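Local coordinates for protein murein peptide amidase A (Escherichia coli O157:H7, PDB 5HXD) that probably hydrolyses, as a zinc-dependent amidase, the gamma-D-glutamyl-diaminopimelic acid amide bond of the murein tripeptide during peptidoglycan degradation, at residues Leu29-Ala34 / Arg72-Leu77; Val57-Ala62 / Phe225-Leu230; Ile163-His168 / Asn203-Thr208. One frame throughout, in Å; residues are numbered along the deposited sequence.

Contact 1 of 3, residues Leu29-Ala34 / Arg72-Leu77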
loop_
_atom_site.group_PDB
_atom_site.type_symbol
_atom_site.label_atom_id
_atom_site.label_comp_id
_atom_site.label_asym_id
_atom_site.label_seq_id
_atom_site.Cartn_x
_atom_site.Cartn_y
_atom_site.Cartn_z
ATOM N N LEU A 29 11.993 0.771 -9.191
ATOM C CA LEU A 29 12.441 0.677 -7.815
ATOM C C LEU A 29 13.067 2.028 -7.448
ATOM O O LEU A 29 13.998 2.486 -8.086
ATOM C CB LEU A 29 13.395 -0.501 -7.650
ATOM C CG LEU A 29 12.690 -1.842 -7.956
ATOM C CD1 LEU A 29 13.678 -2.968 -8.150
ATOM C CD2 LEU A 29 11.690 -2.210 -6.861
ATOM N N ILE A 30 12.489 2.684 -6.449
ATOM C CA ILE A 30 12.779 4.078 -6.135
ATOM C C ILE A 30 13.529 4.181 -4.809
ATOM O O ILE A 30 13.186 3.489 -3.852
ATOM C CB ILE A 30 11.461 4.912 -6.062
ATOM C CG1 ILE A 30 10.692 4.795 -7.377
ATOM C CG2 ILE A 30 11.737 6.363 -5.747
ATOM C CD1 ILE A 30 9.208 5.211 -7.294
ATOM N N TRP A 31 14.553 5.028 -4.750
ATOM C CA TRP A 31 15.196 5.311 -3.471
ATOM C C TRP A 31 15.600 6.759 -3.337
ATOM O O TRP A 31 15.687 7.507 -4.313
ATOM C CB TRP A 31 16.422 4.422 -3.237
ATOM C CG TRP A 31 17.585 4.712 -4.121
ATOM C CD1 TRP A 31 17.618 4.636 -5.487
ATOM C CD2 TRP A 31 18.908 5.097 -3.708
ATOM N NE1 TRP A 31 18.876 4.951 -5.946
ATOM C CE2 TRP A 31 19.684 5.240 -4.878
ATOM C CE3 TRP A 31 19.502 5.333 -2.467
ATOM C CZ2 TRP A 31 21.030 5.612 -4.840
ATOM C CZ3 TRP A 31 20.844 5.692 -2.429
ATOM C CH2 TRP A 31 21.592 5.833 -3.608
ATOM N N PHE A 32 15.865 7.126 -2.093
ATOM C CA PHE A 32 16.066 8.504 -1.723
ATOM C C PHE A 32 17.401 8.621 -1.039
ATOM O O PHE A 32 17.458 8.538 0.182
ATOM C CB PHE A 32 14.938 8.967 -0.800
ATOM C CG PHE A 32 13.576 8.862 -1.421
ATOM C CD1 PHE A 32 13.022 9.936 -2.081
ATOM C CD2 PHE A 32 12.861 7.681 -1.365
ATOM C CE1 PHE A 32 11.781 9.841 -2.670
ATOM C CE2 PHE A 32 11.612 7.582 -1.948
ATOM C CZ PHE A 32 11.076 8.665 -2.600
ATOM N N PRO A 33 18.479 8.788 -1.825
ATOM C CA PRO A 33 19.846 8.882 -1.285
ATOM C C PRO A 33 19.990 10.028 -0.290
ATOM O O PRO A 33 19.438 11.116 -0.521
ATOM C CB PRO A 33 20.722 9.122 -2.535
ATOM C CG PRO A 33 19.795 9.527 -3.602
ATOM C CD PRO A 33 18.455 8.916 -3.292
ATOM N N ALA A 34 20.705 9.777 0.808
ATOM C CA ALA A 34 20.916 10.783 1.849
ATOM C C ALA A 34 21.663 11.936 1.234
ATOM O O ALA A 34 22.574 11.719 0.426
ATOM C CB ALA A 34 21.676 10.208 3.040
ATOM N N ARG A 72 20.136 12.085 7.622
ATOM C CA ARG A 72 21.431 11.430 7.687
ATOM C C ARG A 72 21.496 10.103 6.912
ATOM O O ARG A 72 22.586 9.652 6.527
ATOM C CB ARG A 72 21.808 11.197 9.153
ATOM C CG ARG A 72 21.611 12.418 10.049
ATOM C CD ARG A 72 22.156 12.176 11.446
ATOM N NE ARG A 72 23.341 12.988 11.721
ATOM C CZ ARG A 72 23.349 14.086 12.472
ATOM N NH1 ARG A 72 22.230 14.524 13.044
ATOM N NH2 ARG A 72 24.484 14.745 12.652
ATOM N N HIS A 73 20.330 9.498 6.672
ATOM C CA HIS A 73 20.247 8.114 6.198
ATOM C C HIS A 73 19.461 7.944 4.894
ATOM O O HIS A 73 18.515 8.674 4.634
ATOM C CB HIS A 73 19.622 7.236 7.295
ATOM C CG HIS A 73 20.238 7.432 8.654
ATOM N ND1 HIS A 73 21.599 7.462 8.856
ATOM C CD2 HIS A 73 19.674 7.602 9.877
ATOM C CE1 HIS A 73 21.851 7.644 10.141
ATOM N NE2 HIS A 73 20.697 7.733 10.782
ATOM N N HIS A 74 19.872 6.967 4.087
ATOM C CA HIS A 74 19.207 6.618 2.831
ATOM C C HIS A 74 17.836 5.968 3.048
ATOM O O HIS A 74 17.611 5.297 4.059
ATOM C CB HIS A 74 20.072 5.654 2.010
ATOM C CG HIS A 74 21.468 6.132 1.765
ATOM N ND1 HIS A 74 21.746 7.267 1.039
ATOM C CD2 HIS A 74 22.662 5.612 2.123
ATOM C CE1 HIS A 74 23.054 7.440 0.975
ATOM N NE2 HIS A 74 23.633 6.448 1.626
ATOM N N VAL A 75 16.937 6.129 2.078
ATOM C CA VAL A 75 15.556 5.664 2.232
ATOM C C VAL A 75 15.009 4.947 1.000
ATOM O O VAL A 75 15.102 5.454 -0.122
ATOM C CB VAL A 75 14.608 6.844 2.576
ATOM C CG1 VAL A 75 13.140 6.390 2.558
ATOM C CG2 VAL A 75 14.979 7.455 3.932
ATOM N N VAL A 76 14.462 3.755 1.237
ATOM C CA VAL A 76 13.628 3.032 0.275
ATOM C C VAL A 76 12.206 2.838 0.833
ATOM O O VAL A 76 11.995 2.062 1.768
ATOM C CB VAL A 76 14.232 1.646 -0.056
ATOM C CG1 VAL A 76 13.249 0.795 -0.877
ATOM C CG2 VAL A 76 15.578 1.799 -0.738
ATOM N N LEU A 77 11.231 3.543 0.271
ATOM C CA LEU A 77 9.852 3.451 0.765
ATOM C C LEU A 77 9.207 2.102 0.463
ATOM O O LEU A 77 8.473 1.567 1.294
ATOM C CB LEU A 77 8.991 4.560 0.170
ATOM C CG LEU A 77 9.328 5.962 0.657
ATOM C CD1 LEU A 77 8.525 6.993 -0.092
ATOM C CD2 LEU A 77 9.034 6.029 2.123
#
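His74 and Trp31 lie side by side and point the same way, with the edge of the indole turned toward the imidazole face in an offset edge-to-face pair whose planes meet at 61°. Trp31 CZ3 comes 3.9 Å from His74 ND1. That nitrogen also accepts from the backbone: Ala34 N donates to His74 ND1 at 2.7 Å in a nearly straight bond, although the donor is tilted from the ring plane. If the ring is neutral, its proton would probably sit on NE2. With CG anti to the carbonyl carbon (chi1 -54°) the ring is carried beside the Trp31 side chain, and the bond from Ala34 N restrains its turn. A single antiparallel hydrogen-bonded pair, Phe32 N to Val75 O (2.7 Å) and Val75 N to Phe32 O (3.1 Å), ties the end of the hairpin 18-22/28-31 to 74-76, an outermost strand of the mixed sheet within this chain of the M14 alpha/beta fold. The Phe32 ring turns its edge to Val75 O, which lies in the ring plane. Phe32 CE2 touches Leu77 CD1 at 3.6 Å, near Leu86 of the second subunit. Trp31 CB rests 3.7 Å from Val76 CG2, while the indole reaches Leu144 of helix 136-148.

Contact 2 of 3, residues Val57-Ala62 / Phe225-Leu230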
loop_
_atom_site.group_PDB
_atom_site.type_symbol
_atom_site.label_atom_id
_atom_site.label_comp_id
_atom_site.label_asym_id
_atom_site.label_seq_id
_atom_site.Cartn_x
_atom_site.Cartn_y
_atom_site.Cartn_z
ATOM N N VAL A 57 3.573 4.353 4.482
ATOM C CA VAL A 57 2.964 5.675 4.483
ATOM C C VAL A 57 3.622 6.526 5.561
ATOM O O VAL A 57 3.840 7.713 5.367
ATOM C CB VAL A 57 1.454 5.610 4.703
ATOM C CG1 VAL A 57 0.876 7.004 4.798
ATOM C CG2 VAL A 57 0.801 4.836 3.568
ATOM N N THR A 58 3.972 5.895 6.679
ATOM C CA THR A 58 4.612 6.586 7.791
ATOM C C THR A 58 5.987 7.118 7.411
ATOM O O THR A 58 6.305 8.283 7.660
ATOM C CB THR A 58 4.771 5.676 9.010
ATOM O OG1 THR A 58 3.483 5.349 9.538
ATOM C CG2 THR A 58 5.580 6.392 10.084
ATOM N N LEU A 59 6.794 6.252 6.806
ATOM C CA LEU A 59 8.114 6.638 6.309
ATOM C C LEU A 59 8.035 7.661 5.180
ATOM O O LEU A 59 8.873 8.548 5.100
ATOM C CB LEU A 59 8.891 5.407 5.841
ATOM C CG LEU A 59 10.326 5.664 5.378
ATOM C CD1 LEU A 59 11.124 6.340 6.478
ATOM C CD2 LEU A 59 10.980 4.353 4.954
ATOM N N SER A 60 7.033 7.535 4.310
ATOM C CA SER A 60 6.813 8.503 3.231
ATOM C C SER A 60 6.405 9.859 3.793
ATOM O O SER A 60 6.695 10.902 3.199
ATOM C CB SER A 60 5.738 8.003 2.256
ATOM O OG SER A 60 5.525 8.932 1.196
ATOM N N CYS A 61 5.718 9.834 4.938
ATOM C CA CYS A 61 5.276 11.058 5.605
ATOM C C CYS A 61 6.452 11.710 6.301
ATOM O O CYS A 61 6.635 12.926 6.233
ATOM C CB CYS A 61 4.161 10.770 6.613
ATOM S SG CYS A 61 2.522 10.550 5.867
ATOM N N ALA A 62 7.250 10.887 6.966
ATOM C CA ALA A 62 8.428 11.370 7.648
ATOM C C ALA A 62 9.407 11.960 6.655
ATOM O O ALA A 62 9.954 13.018 6.896
ATOM C CB ALA A 62 9.066 10.266 8.424
ATOM N N PHE A 225 6.630 11.355 14.761
ATOM C CA PHE A 225 7.675 11.941 15.585
ATOM C C PHE A 225 8.904 11.045 15.546
ATOM O O PHE A 225 10.013 11.468 15.166
ATOM C CB PHE A 225 7.178 12.136 17.027
ATOM C CG PHE A 225 8.249 12.579 17.993
ATOM C CD1 PHE A 225 8.593 13.919 18.110
ATOM C CD2 PHE A 225 8.923 11.648 18.792
ATOM C CE1 PHE A 225 9.595 14.322 19.004
ATOM C CE2 PHE A 225 9.924 12.049 19.679
ATOM C CZ PHE A 225 10.253 13.388 19.786
ATOM N N ALA A 226 8.696 9.794 15.934
ATOM C CA ALA A 226 9.773 8.822 15.963
ATOM C C ALA A 226 10.397 8.626 14.573
ATOM O O ALA A 226 11.619 8.676 14.440
ATOM C CB ALA A 226 9.267 7.499 16.526
ATOM N N MET A 227 9.574 8.417 13.542
ATOM C CA MET A 227 10.099 8.185 12.194
ATOM C C MET A 227 10.979 9.334 11.704
ATOM O O MET A 227 12.069 9.106 11.173
ATOM C CB MET A 227 8.972 7.958 11.191
ATOM C CG MET A 227 9.470 7.321 9.890
ATOM S SD MET A 227 10.185 5.666 10.102
ATOM C CE MET A 227 8.705 4.722 10.486
ATOM N N ALA A 228 10.497 10.561 11.886
ATOM C CA ALA A 228 11.249 11.765 11.540
ATOM C C ALA A 228 12.591 11.851 12.270
ATOM O O ALA A 228 13.574 12.341 11.717
ATOM C CB ALA A 228 10.417 13.003 11.845
ATOM N N ASN A 229 12.629 11.400 13.518
ATOM C CA ASN A 229 13.859 11.494 14.305
ATOM C C ASN A 229 14.843 10.408 13.890
ATOM O O ASN A 229 16.062 10.595 13.989
ATOM C CB ASN A 229 13.577 11.409 15.812
ATOM C CG ASN A 229 12.829 12.620 16.336
ATOM O OD1 ASN A 229 12.920 13.713 15.777
ATOM N ND2 ASN A 229 12.078 12.431 17.411
ATOM N N LEU A 230 14.304 9.288 13.404
ATOM C CA LEU A 230 15.108 8.178 12.890
ATOM C C LEU A 230 15.864 8.561 11.620
ATOM O O LEU A 230 16.987 8.097 11.390
ATOM C CB LEU A 230 14.228 6.958 12.616
ATOM C CG LEU A 230 14.981 5.751 12.049
ATOM C CD1 LEU A 230 16.160 5.384 12.954
ATOM C CD2 LEU A 230 14.049 4.563 11.856
#
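Ala62 and Ala228 mark where helices 57-62 and 225-230 come nearest, their CA atoms 4.8 Å apart. The two helix axes pass at 8.8 Å and cross at -61°, with these two alanines at the nearest point. From the second helix, Met227 supplies most of the side-chain contact. Its CG is anti to the backbone N (chi1 -163°), and the chain then bends at both chi2 and chi3, so that successive atoms meet different residues of the first helix. Met227 CG lies against Ala62 CB at 3.3 Å. The sulfur follows: Met227 SD meets Leu59 CD1 at 3.8 Å, the two side chains crossing at about a right angle. At the end of the chain, Met227 CE reaches Thr58 CG2 at 3.6 Å. Thr58 CG2 is anti to its backbone N, while OG1, beside that N, hydrogen-bonds to Ser54 O one turn back. Met227 also touches Phe156 of strand 153-157. The first helix faces the second subunit as well, where Ser60 OG bonds to Leu86 O. No hydrogen bond spans the helices; methyls, methylenes and a thioether make a buried contact that rests mainly on apolar packing, with no directional polar bond across it to fix the register.

Contact 3 of 3, residues Ile163-His168 / Asn203-Thr208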
loop_
_atom_site.group_PDB
_atom_site.type_symbol
_atom_site.label_atom_id
_atom_site.label_comp_id
_atom_site.label_asym_id
_atom_site.label_seq_id
_atom_site.Cartn_x
_atom_site.Cartn_y
_atom_site.Cartn_z
ATOM N N ILE A 163 10.706 -4.314 18.198
ATOM C CA ILE A 163 11.981 -4.012 17.559
ATOM C C ILE A 163 12.916 -5.214 17.662
ATOM O O ILE A 163 13.336 -5.574 18.764
ATOM C CB ILE A 163 12.669 -2.799 18.206
ATOM C CG1 ILE A 163 11.740 -1.587 18.219
ATOM C CG2 ILE A 163 13.977 -2.474 17.483
ATOM C CD1 ILE A 163 11.356 -1.112 16.860
ATOM N N GLU A 164 13.248 -5.835 16.530
ATOM C CA GLU A 164 14.107 -7.018 16.551
ATOM C C GLU A 164 15.556 -6.679 16.257
ATOM O O GLU A 164 15.949 -6.625 15.097
ATOM C CB GLU A 164 13.638 -8.041 15.539
ATOM C CG GLU A 164 12.222 -8.477 15.726
ATOM C CD GLU A 164 11.731 -9.282 14.564
ATOM O OE1 GLU A 164 12.395 -10.290 14.221
ATOM O OE2 GLU A 164 10.688 -8.903 13.996
ATOM N N ASP A 165 16.347 -6.456 17.302
ATOM C CA ASP A 165 17.760 -6.158 17.125
ATOM C C ASP A 165 18.607 -7.322 17.599
ATOM O O ASP A 165 18.788 -7.508 18.804
ATOM C CB ASP A 165 18.149 -4.887 17.879
ATOM C CG ASP A 165 19.513 -4.371 17.473
ATOM O OD1 ASP A 165 20.304 -5.164 16.927
ATOM O OD2 ASP A 165 19.800 -3.173 17.690
ATOM N N PRO A 166 19.150 -8.091 16.640
ATOM C CA PRO A 166 20.014 -9.266 16.869
ATOM C C PRO A 166 21.311 -8.918 17.594
ATOM O O PRO A 166 21.979 -9.811 18.120
ATOM C CB PRO A 166 20.310 -9.778 15.451
ATOM C CG PRO A 166 20.088 -8.587 14.556
ATOM C CD PRO A 166 19.002 -7.769 15.207
ATOM N N ARG A 167 21.657 -7.636 17.627
ATOM C CA ARG A 167 22.864 -7.198 18.320
ATOM C C ARG A 167 22.577 -6.638 19.709
ATOM O O ARG A 167 23.477 -6.591 20.553
ATOM C CB ARG A 167 23.606 -6.147 17.486
ATOM C CG ARG A 167 24.912 -6.661 16.905
ATOM C CD ARG A 167 24.988 -6.529 15.385
ATOM N NE ARG A 167 25.856 -5.424 14.983
ATOM C CZ ARG A 167 26.608 -5.420 13.888
ATOM N NH1 ARG A 167 26.609 -6.465 13.078
ATOM N NH2 ARG A 167 27.359 -4.363 13.605
ATOM N N HIS A 168 21.322 -6.243 19.935
ATOM C CA HIS A 168 20.926 -5.447 21.102
ATOM C C HIS A 168 21.867 -4.256 21.257
ATOM O O HIS A 168 22.687 -4.212 22.180
ATOM C CB HIS A 168 20.913 -6.289 22.386
ATOM C CG HIS A 168 20.304 -5.590 23.560
ATOM N ND1 HIS A 168 21.062 -4.964 24.536
ATOM C CD2 HIS A 168 19.013 -5.399 23.925
ATOM C CE1 HIS A 168 20.267 -4.429 25.438
ATOM N NE2 HIS A 168 19.011 -4.676 25.092
ATOM N N ASN A 203 27.959 -9.458 7.392
ATOM C CA ASN A 203 28.264 -8.749 8.635
ATOM C C ASN A 203 27.711 -7.328 8.638
ATOM O O ASN A 203 28.288 -6.435 9.261
ATOM C CB ASN A 203 29.769 -8.725 8.892
ATOM C CG ASN A 203 30.299 -10.069 9.339
ATOM O OD1 ASN A 203 29.554 -11.058 9.421
ATOM N ND2 ASN A 203 31.593 -10.120 9.633
ATOM N N LEU A 204 26.586 -7.137 7.943
ATOM C CA LEU A 204 25.834 -5.880 7.966
ATOM C C LEU A 204 24.748 -5.891 9.035
ATOM O O LEU A 204 23.948 -6.818 9.090
ATOM C CB LEU A 204 25.200 -5.609 6.606
ATOM C CG LEU A 204 24.281 -4.385 6.555
ATOM C CD1 LEU A 204 25.054 -3.126 6.933
ATOM C CD2 LEU A 204 23.638 -4.237 5.175
ATOM N N HIS A 205 24.718 -4.866 9.878
ATOM C CA HIS A 205 23.726 -4.808 10.952
ATOM C C HIS A 205 22.335 -4.478 10.419
ATOM O O HIS A 205 22.099 -3.350 9.969
ATOM C CB HIS A 205 24.120 -3.777 12.011
ATOM C CG HIS A 205 23.211 -3.752 13.204
ATOM N ND1 HIS A 205 22.999 -2.612 13.953
ATOM C CD2 HIS A 205 22.461 -4.720 13.781
ATOM C CE1 HIS A 205 22.155 -2.877 14.933
ATOM N NE2 HIS A 205 21.816 -4.152 14.857
ATOM N N CYS A 206 21.431 -5.467 10.475
ATOM C CA CYS A 206 20.016 -5.302 10.123
ATOM C C CYS A 206 19.123 -5.381 11.374
ATOM O O CYS A 206 19.307 -6.239 12.256
ATOM C CB CYS A 206 19.566 -6.356 9.097
ATOM S SG CYS A 206 17.772 -6.289 8.615
ATOM N N ILE A 207 18.164 -4.462 11.437
ATOM C CA ILE A 207 17.195 -4.398 12.507
ATOM C C ILE A 207 15.830 -4.421 11.863
ATOM O O ILE A 207 15.544 -3.577 11.011
ATOM C CB ILE A 207 17.327 -3.101 13.340
ATOM C CG1 ILE A 207 18.531 -3.144 14.267
ATOM C CG2 ILE A 207 16.084 -2.866 14.176
ATOM C CD1 ILE A 207 18.656 -1.882 15.118
ATOM N N THR A 208 14.975 -5.363 12.238
ATOM C CA THR A 208 13.603 -5.262 11.760
ATOM C C THR A 208 12.745 -4.601 12.843
ATOM O O THR A 208 12.703 -5.041 13.997
ATOM C CB THR A 208 13.013 -6.629 11.340
ATOM O OG1 THR A 208 13.123 -7.561 12.418
ATOM C CG2 THR A 208 13.760 -7.173 10.137
#
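Asn203 meets Arg167 loosely where the second segment begins: Asn203 O lies near the guanidinium plane, 4.2 Å from Arg167 NH1. The asparagine, with positive phi, closes helix 195-201 in a Schellman motif. Next to cross the gap is His205, its CG anti to the backbone N (chi1 -175°). His205 NE2 donates to Asp165 OD1 at 2.8 Å, in the ring plane, on the syn side of OD1 but 34° out of the carboxylate plane. Arg167 N grips the same oxygen from the other face of that plane, forming an Asx turn. The guanidinium runs almost parallel to the imidazole, planes 10° apart: Arg167 NE lies over the ring toward its rim, and Arg167 CZ is 3.5 Å from His205 CB. Cys206 O lies 3.3 Å from Pro166 CD. Ile207 packs CG2 against Ile163 CG2 at 3.9 Å, its CD1 beside the Asp165 carboxylate, whose OD2 is taken by Ser169 OG. Thr208 completes the antiparallel hydrogen-bonded pair with Glu164, Glu164 N to Thr208 O (2.7 Å) and Thr208 N to Glu164 O (3.3 Å). Thr208 OG1 lies 3.1 Å from Glu164 CD without hydrogen-bond geometry, and Glu164 OE2 is close to Glu210, the predicted proton donor/acceptor, so the pair borders the active site. Strand 162-164 runs between 206-210 and 183-184. Ile163 and Ile207 touch helix 170-178, Cys206 helix 195-201.

Contacts 1 and 2 touch each other, whereas contact 3 stands apart, its nearest atoms about 10 Å from contact 1 and 8 Å from contact 2, although it shares the mixed sheet with contact 1. Helix 53-65 leads on to strand 74-76, and the two pack directly: Val75 CG1 lies 3.8 Å from Leu59 CD2. Both contacts also touch the second subunit. In contact 3 the Glu164 side chain comes within about 3 Å of that of Glu210, the predicted proton donor/acceptor, and about 7 Å of the bound zinc. Val76 of contact 1 and Leu59 of contact 2 are each about 11 Å from His157, a predicted zinc ligand, between side chains.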